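Side-chain contacts in pseudoaglycone deacetylase Dbv21 (Actinoplanes teichomyceticus, PDB 3DFI), which probably removes the acetyl group from the sugar of a glycopeptide pseudoaglycone during biosynthesis of the lipoglycopeptide antibiotic A40926, using a bound zinc ion: residues L244-H247 with A248-A252; R218-Q221 with A222-H225. All coordinates share one frame; numbering follows the deposited sequence.

Contact 1: residues L244-H247 with A248-A252; sequences LDEH and ARNAA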
ATOM      1  N   LEU A 244     -10.695  -8.914   8.356  1.00 51.15           N
ATOM      2  CA  LEU A 244      -9.239  -8.916   8.426  1.00 51.14           C
ATOM      3  C   LEU A 244      -8.700  -9.880   9.486  1.00 51.01           C
ATOM      4  O   LEU A 244      -7.692 -10.533   9.255  1.00 49.69           O
ATOM      5  CB  LEU A 244      -8.681  -7.505   8.652  1.00 50.67           C
ATOM      6  CG  LEU A 244      -8.817  -6.459   7.531  1.00 51.59           C
ATOM      7  CD1 LEU A 244      -8.028  -5.182   7.873  1.00 50.38           C
ATOM      8  CD2 LEU A 244      -8.393  -6.978   6.148  1.00 50.39           C
ATOM      9  N   ASP A 245      -9.357  -9.928  10.651  1.00 50.73           N
ATOM     10  CA  ASP A 245      -9.001 -10.859  11.726  1.00 51.76           C
ATOM     11  C   ASP A 245      -9.207 -12.303  11.312  1.00 51.82           C
ATOM     12  O   ASP A 245      -8.404 -13.184  11.659  1.00 51.56           O
ATOM     13  CB  ASP A 245      -9.866 -10.597  12.973  1.00 52.14           C
ATOM     14  CG  ASP A 245      -9.271  -9.548  13.885  1.00 53.56           C
ATOM     15  OD1 ASP A 245      -8.046  -9.284  13.779  1.00 56.61           O
ATOM     16  OD2 ASP A 245     -10.022  -8.997  14.710  1.00 53.56           O
ATOM     17  N   GLU A 246     -10.315 -12.538  10.608  1.00 52.38           N
ATOM     18  CA  GLU A 246     -10.664 -13.860  10.092  1.00 53.56           C
ATOM     19  C   GLU A 246      -9.668 -14.293   9.020  1.00 53.29           C
ATOM     20  O   GLU A 246      -9.224 -15.443   9.028  1.00 53.67           O
ATOM     21  CB  GLU A 246     -12.073 -13.854   9.516  1.00 53.09           C
ATOM     22  CG  GLU A 246     -12.434 -15.106   8.717  1.00 55.52           C
ATOM     23  CD  GLU A 246     -13.792 -14.997   8.041  1.00 55.79           C
ATOM     24  OE1 GLU A 246     -14.116 -13.911   7.495  1.00 58.98           O
ATOM     25  OE2 GLU A 246     -14.536 -15.998   8.053  1.00 59.55           O
ATOM     26  N   HIS A 247      -9.336 -13.377   8.103  1.00 52.94           N
ATOM     27  CA  HIS A 247      -8.350 -13.653   7.044  1.00 53.00           C
ATOM     28  C   HIS A 247      -7.016 -14.114   7.645  1.00 53.18           C
ATOM     29  O   HIS A 247      -6.538 -15.236   7.264  1.00 52.93           O
ATOM     30  CB  HIS A 247      -8.125 -12.428   6.133  1.00 52.52           C
ATOM     31  CG  HIS A 247      -7.130 -12.679   5.031  1.00 52.09           C
ATOM     32  ND1 HIS A 247      -7.409 -13.483   3.944  1.00 49.89           N
ATOM     33  CD2 HIS A 247      -5.857 -12.244   4.861  1.00 50.58           C
ATOM     34  CE1 HIS A 247      -6.349 -13.541   3.159  1.00 51.16           C
ATOM     35  NE2 HIS A 247      -5.397 -12.787   3.685  1.00 51.47           N
ATOM     36  N   ALA A 248      -6.444 -13.233   8.595  1.00 54.10           N
ATOM     37  CA  ALA A 248      -5.219 -13.549   9.331  1.00 54.77           C
ATOM     38  C   ALA A 248      -5.323 -14.905  10.021  1.00 55.69           C
ATOM     39  O   ALA A 248      -4.390 -15.726   9.969  1.00 55.43           O
ATOM     40  CB  ALA A 248      -4.951 -12.466  10.361  1.00 54.92           C
ATOM     41  N   ARG A 249      -6.471 -15.127  10.660  1.00 56.18           N
ATOM     42  CA  ARG A 249      -6.763 -16.367  11.368  1.00 57.28           C
ATOM     43  C   ARG A 249      -6.704 -17.588  10.444  1.00 57.36           C
ATOM     44  O   ARG A 249      -6.104 -18.604  10.818  1.00 57.44           O
ATOM     45  CB  ARG A 249      -8.132 -16.260  12.056  1.00 57.17           C
ATOM     46  CG  ARG A 249      -8.603 -17.486  12.843  1.00 60.11           C
ATOM     47  CD  ARG A 249      -9.450 -18.429  11.961  1.00 62.98           C
ATOM     48  NE  ARG A 249     -10.579 -18.985  12.716  1.00 63.80           N
ATOM     49  CZ  ARG A 249     -10.586 -20.195  13.301  1.00 65.34           C
ATOM     50  NH1 ARG A 249      -9.504 -20.982  13.155  1.00 65.51           N
ATOM     51  NH2 ARG A 249     -11.673 -20.596  13.969  1.00 63.95           N
ATOM     52  N   ASN A 250      -7.342 -17.487   9.242  1.00 57.74           N
ATOM     53  CA  ASN A 250      -7.345 -18.585   8.268  1.00 58.47           C
ATOM     54  C   ASN A 250      -5.934 -19.034   7.916  1.00 59.06           C
ATOM     55  O   ASN A 250      -5.700 -20.225   7.749  1.00 59.20           O
ATOM     56  CB  ASN A 250      -8.080 -18.198   6.973  1.00 58.66           C
ATOM     57  CG  ASN A 250      -9.610 -18.110   7.135  1.00 59.23           C
ATOM     58  OD1 ASN A 250     -10.217 -18.663   8.080  1.00 58.21           O
ATOM     59  ND2 ASN A 250     -10.235 -17.408   6.184  1.00 60.28           N
ATOM     60  N   ALA A 251      -5.002 -18.077   7.822  1.00 59.76           N
ATOM     61  CA  ALA A 251      -3.616 -18.354   7.422  1.00 60.78           C
ATOM     62  C   ALA A 251      -2.778 -18.990   8.532  1.00 61.44           C
ATOM     63  O   ALA A 251      -1.795 -19.667   8.243  1.00 61.99           O
ATOM     64  CB  ALA A 251      -2.943 -17.094   6.915  1.00 60.62           C
ATOM     65  N   ALA A 252      -3.158 -18.760   9.789  1.00 61.95           N
ATOM     66  CA  ALA A 252      -2.446 -19.336  10.933  1.00 62.49           C
ATOM     67  C   ALA A 252      -3.362 -19.384  12.143  1.00 62.92           C
ATOM     68  O   ALA A 252      -3.315 -18.485  12.986  1.00 63.59           O
ATOM     69  CB  ALA A 252      -1.173 -18.548  11.244  1.00 62.42           C
TER
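Ala-248 packs its CB against the backbone of the preceding turn, 3.5 Å from the carbonyl O of Leu-244. This is the last part of the amphipathic helix 240-251, held by i to i+4 backbone bonds. The bond from Ala-248 N to Leu-244 O is nearly straight, 175° at the hydrogen. The last of the bonds is longer: Ala-251 N to His-247 O is 3.3 Å, and Ala-252 leaves helical geometry.

The buried side holds Leu-244, which faces helix 213-223, and Ala-248, which rests on Tyr-257 and Asn-258. Asp-245 lies beside this face and forms a salt bridge with Arg-216.

His-247 is partly exposed. With CG anti to the backbone N (chi1 -180°), its CG lies 3.7 Å from Ala-248 N. The side chain touches Leu-185, and NE2 is hydrogen-bonded to Gln-183 OE1.

The solvent side is looser. Glu-246 and Asn-250 run side by side in the same direction, with carboxylate and amide planes 47° apart. Glu-246 CG meets Asn-250 ND2 at 4.1 Å. Arg-249 bends away, and its NE stays 6.8 Å from Glu-246 OE2, too far for a salt bridge. The amide carbon CG of Asn-250 sits 3.3 Å from the carbonyl O of Glu-246.

Contact 2: residues R218-Q221 with A222-H225; sequences RKFQ and AMKH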
ATOM      1  N   ARG A 218      -2.573  -1.066  16.875  1.00 48.84           N
ATOM      2  CA  ARG A 218      -2.128   0.141  16.178  1.00 48.62           C
ATOM      3  C   ARG A 218      -2.523   0.165  14.697  1.00 48.33           C
ATOM      4  O   ARG A 218      -2.898   1.221  14.179  1.00 47.52           O
ATOM      5  CB  ARG A 218      -0.632   0.356  16.339  1.00 48.32           C
ATOM      6  CG  ARG A 218      -0.236   0.711  17.773  1.00 49.41           C
ATOM      7  CD  ARG A 218       1.277   0.731  17.881  1.00 50.32           C
ATOM      8  NE  ARG A 218       1.805   1.985  17.358  1.00 50.31           N
ATOM      9  CZ  ARG A 218       3.054   2.191  16.985  1.00 49.55           C
ATOM     10  NH1 ARG A 218       3.403   3.384  16.545  1.00 50.72           N
ATOM     11  NH2 ARG A 218       3.947   1.213  17.038  1.00 51.16           N
ATOM     12  N   LYS A 219      -2.453  -0.987  14.024  1.00 47.93           N
ATOM     13  CA  LYS A 219      -2.920  -1.076  12.626  1.00 47.63           C
ATOM     14  C   LYS A 219      -4.409  -0.658  12.501  1.00 47.71           C
ATOM     15  O   LYS A 219      -4.754   0.162  11.653  1.00 48.32           O
ATOM     16  CB  LYS A 219      -2.748  -2.495  12.090  1.00 47.32           C
ATOM     17  CG  LYS A 219      -3.233  -2.663  10.655  1.00 48.35           C
ATOM     18  CD  LYS A 219      -3.270  -4.130  10.193  1.00 47.33           C
ATOM     19  CE  LYS A 219      -3.667  -4.188   8.722  1.00 47.92           C
ATOM     20  NZ  LYS A 219      -3.340  -5.479   8.030  1.00 48.17           N
ATOM     21  N   PHE A 220      -5.274  -1.262  13.316  1.00 47.42           N
ATOM     22  CA  PHE A 220      -6.718  -1.079  13.188  1.00 47.82           C
ATOM     23  C   PHE A 220      -7.092   0.382  13.508  1.00 48.02           C
ATOM     24  O   PHE A 220      -7.930   0.989  12.834  1.00 48.21           O
ATOM     25  CB  PHE A 220      -7.481  -2.081  14.073  1.00 48.05           C
ATOM     26  CG  PHE A 220      -7.541  -3.511  13.521  1.00 47.90           C
ATOM     27  CD1 PHE A 220      -8.421  -4.446  14.085  1.00 49.40           C
ATOM     28  CD2 PHE A 220      -6.746  -3.922  12.468  1.00 49.92           C
ATOM     29  CE1 PHE A 220      -8.487  -5.757  13.600  1.00 49.81           C
ATOM     30  CE2 PHE A 220      -6.793  -5.247  11.978  1.00 47.95           C
ATOM     31  CZ  PHE A 220      -7.653  -6.153  12.533  1.00 48.75           C
ATOM     32  N   GLN A 221      -6.420   0.958  14.497  1.00 48.30           N
ATOM     33  CA  GLN A 221      -6.625   2.361  14.849  1.00 48.72           C
ATOM     34  C   GLN A 221      -6.195   3.300  13.725  1.00 49.08           C
ATOM     35  O   GLN A 221      -6.910   4.234  13.382  1.00 48.85           O
ATOM     36  CB  GLN A 221      -5.926   2.694  16.180  1.00 48.91           C
ATOM     37  CG  GLN A 221      -6.271   4.069  16.747  1.00 48.82           C
ATOM     38  CD  GLN A 221      -7.719   4.194  17.229  1.00 48.89           C
ATOM     39  OE1 GLN A 221      -8.295   3.255  17.794  1.00 47.53           O
ATOM     40  NE2 GLN A 221      -8.303   5.377  17.028  1.00 47.38           N
ATOM     41  N   ALA A 222      -5.035   3.030  13.137  1.00 49.38           N
ATOM     42  CA  ALA A 222      -4.563   3.759  11.973  1.00 49.86           C
ATOM     43  C   ALA A 222      -5.541   3.693  10.789  1.00 50.58           C
ATOM     44  O   ALA A 222      -5.771   4.715  10.131  1.00 50.69           O
ATOM     45  CB  ALA A 222      -3.161   3.260  11.559  1.00 49.37           C
ATOM     46  N   MET A 223      -6.105   2.506  10.521  1.00 50.42           N
ATOM     47  CA  MET A 223      -7.082   2.324   9.431  1.00 50.70           C
ATOM     48  C   MET A 223      -8.325   3.227   9.528  1.00 49.59           C
ATOM     49  O   MET A 223      -8.869   3.650   8.506  1.00 48.34           O
ATOM     50  CB  MET A 223      -7.543   0.870   9.343  1.00 50.41           C
ATOM     51  CG  MET A 223      -6.503  -0.099   8.770  1.00 51.84           C
ATOM     52  SD  MET A 223      -7.023  -1.803   9.018  1.00 53.69           S
ATOM     53  CE  MET A 223      -8.611  -1.745   8.187  1.00 56.54           C
ATOM     54  N   LYS A 224      -8.766   3.501  10.759  1.00 49.49           N
ATOM     55  CA  LYS A 224      -9.917   4.378  11.023  1.00 49.43           C
ATOM     56  C   LYS A 224      -9.725   5.777  10.442  1.00 49.51           C
ATOM     57  O   LYS A 224     -10.704   6.447  10.105  1.00 49.04           O
ATOM     58  CB  LYS A 224     -10.195   4.478  12.522  1.00 49.57           C
ATOM     59  CG  LYS A 224     -10.618   3.167  13.154  1.00 50.09           C
ATOM     60  CD  LYS A 224     -10.813   3.306  14.654  1.00 49.48           C
ATOM     61  CE  LYS A 224     -11.020   1.941  15.303  1.00 49.52           C
ATOM     62  NZ  LYS A 224     -11.419   2.071  16.733  1.00 51.31           N
ATOM     63  N   HIS A 225      -8.469   6.207  10.287  1.00 49.60           N
ATOM     64  CA  HIS A 225      -8.205   7.540   9.759  1.00 50.06           C
ATOM     65  C   HIS A 225      -8.571   7.734   8.291  1.00 49.98           C
ATOM     66  O   HIS A 225      -8.929   8.838   7.893  1.00 49.71           O
ATOM     67  CB  HIS A 225      -6.789   8.006  10.064  1.00 49.99           C
ATOM     68  CG  HIS A 225      -6.637   8.505  11.462  1.00 51.35           C
ATOM     69  ND1 HIS A 225      -7.298   9.627  11.920  1.00 51.02           N
ATOM     70  CD2 HIS A 225      -5.933   8.025  12.516  1.00 52.59           C
ATOM     71  CE1 HIS A 225      -6.999   9.824  13.192  1.00 51.82           C
ATOM     72  NE2 HIS A 225      -6.180   8.862  13.582  1.00 53.48           N
TER
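Phe-220 and Met-223 both turn CG anti to their own carbonyl carbon (chi1 -77° and -73°), which sends the two side chains the same way, side by side. Met-223 is extended at chi2, and its SD reaches Phe-220 CD2 at 4.1 Å. The sulfur stands 5.1 Å from the centroid of the Phe-220 ring and 53° off the ring normal. This is an oblique Met-aromatic contact.

Lys-219 takes the other course. Its CG is anti to the backbone N, and the chain runs out straight. Its CE passes Met-223 SD at 4.1 Å, so the sulfur touches both side chains. The buried ammonium NZ goes on to a salt bridge with Glu-259 and hydrogen bonds to Tyr-257 OH and Leu-22 O. These three partners probably keep it charged.

The contact lies on helix 213-223, which packs against helices 19-33, 71-86 and 240-251 in the alpha/beta fold of this PIG-L family protein. Met-223 fits between the first and the last of these, on Leu-22 from one and Leu-240 and Phe-241 from the other. Ala-222 faces Val-21 and Leu-86, with its N bonded to Arg-218 O at 3.0 Å. Arg-218 turns its guanidinium group away to Glu-32 and Gln-85 O.

Backbone bonding slackens toward Lys-224. Its N makes two weak bonds, to Phe-220 O and to Gln-221 O. On this exposed side, Gln-221 and Lys-224 cross at an angle. Gln-221 bends at chi2, bringing its amide up to the Lys-224 chain, with CD 4.1 Å from Lys-224 CD. Gln-221 OE1 is 3.5 Å from Lys-224 NZ. His-225 leans back, its CD2 lying 4.0 Å from Gln-221 O.

In the fold
Contact 2 comes first along the chain, on helix 213-223. Helix 227-233 follows, and contact 1 then forms the latter part of helix 240-251. Their centres are about 17 Å apart, yet the two helices touch: Leu-244 CD1 lies 3.5 Å from Met-223 CE, and Asp-245 OD1 lies 3.4 Å from Phe-220 CZ. Tyr-257, just before strand 258-266, is shared by both contacts. Contact 1 also touches strands 258-266 and 201-210 of the mixed sheet. The zinc ion, bound by His-16, Asp-19 and His-161, is about 13 Å from the side chains of Leu-244 and Met-223, so neither contact forms the metal site.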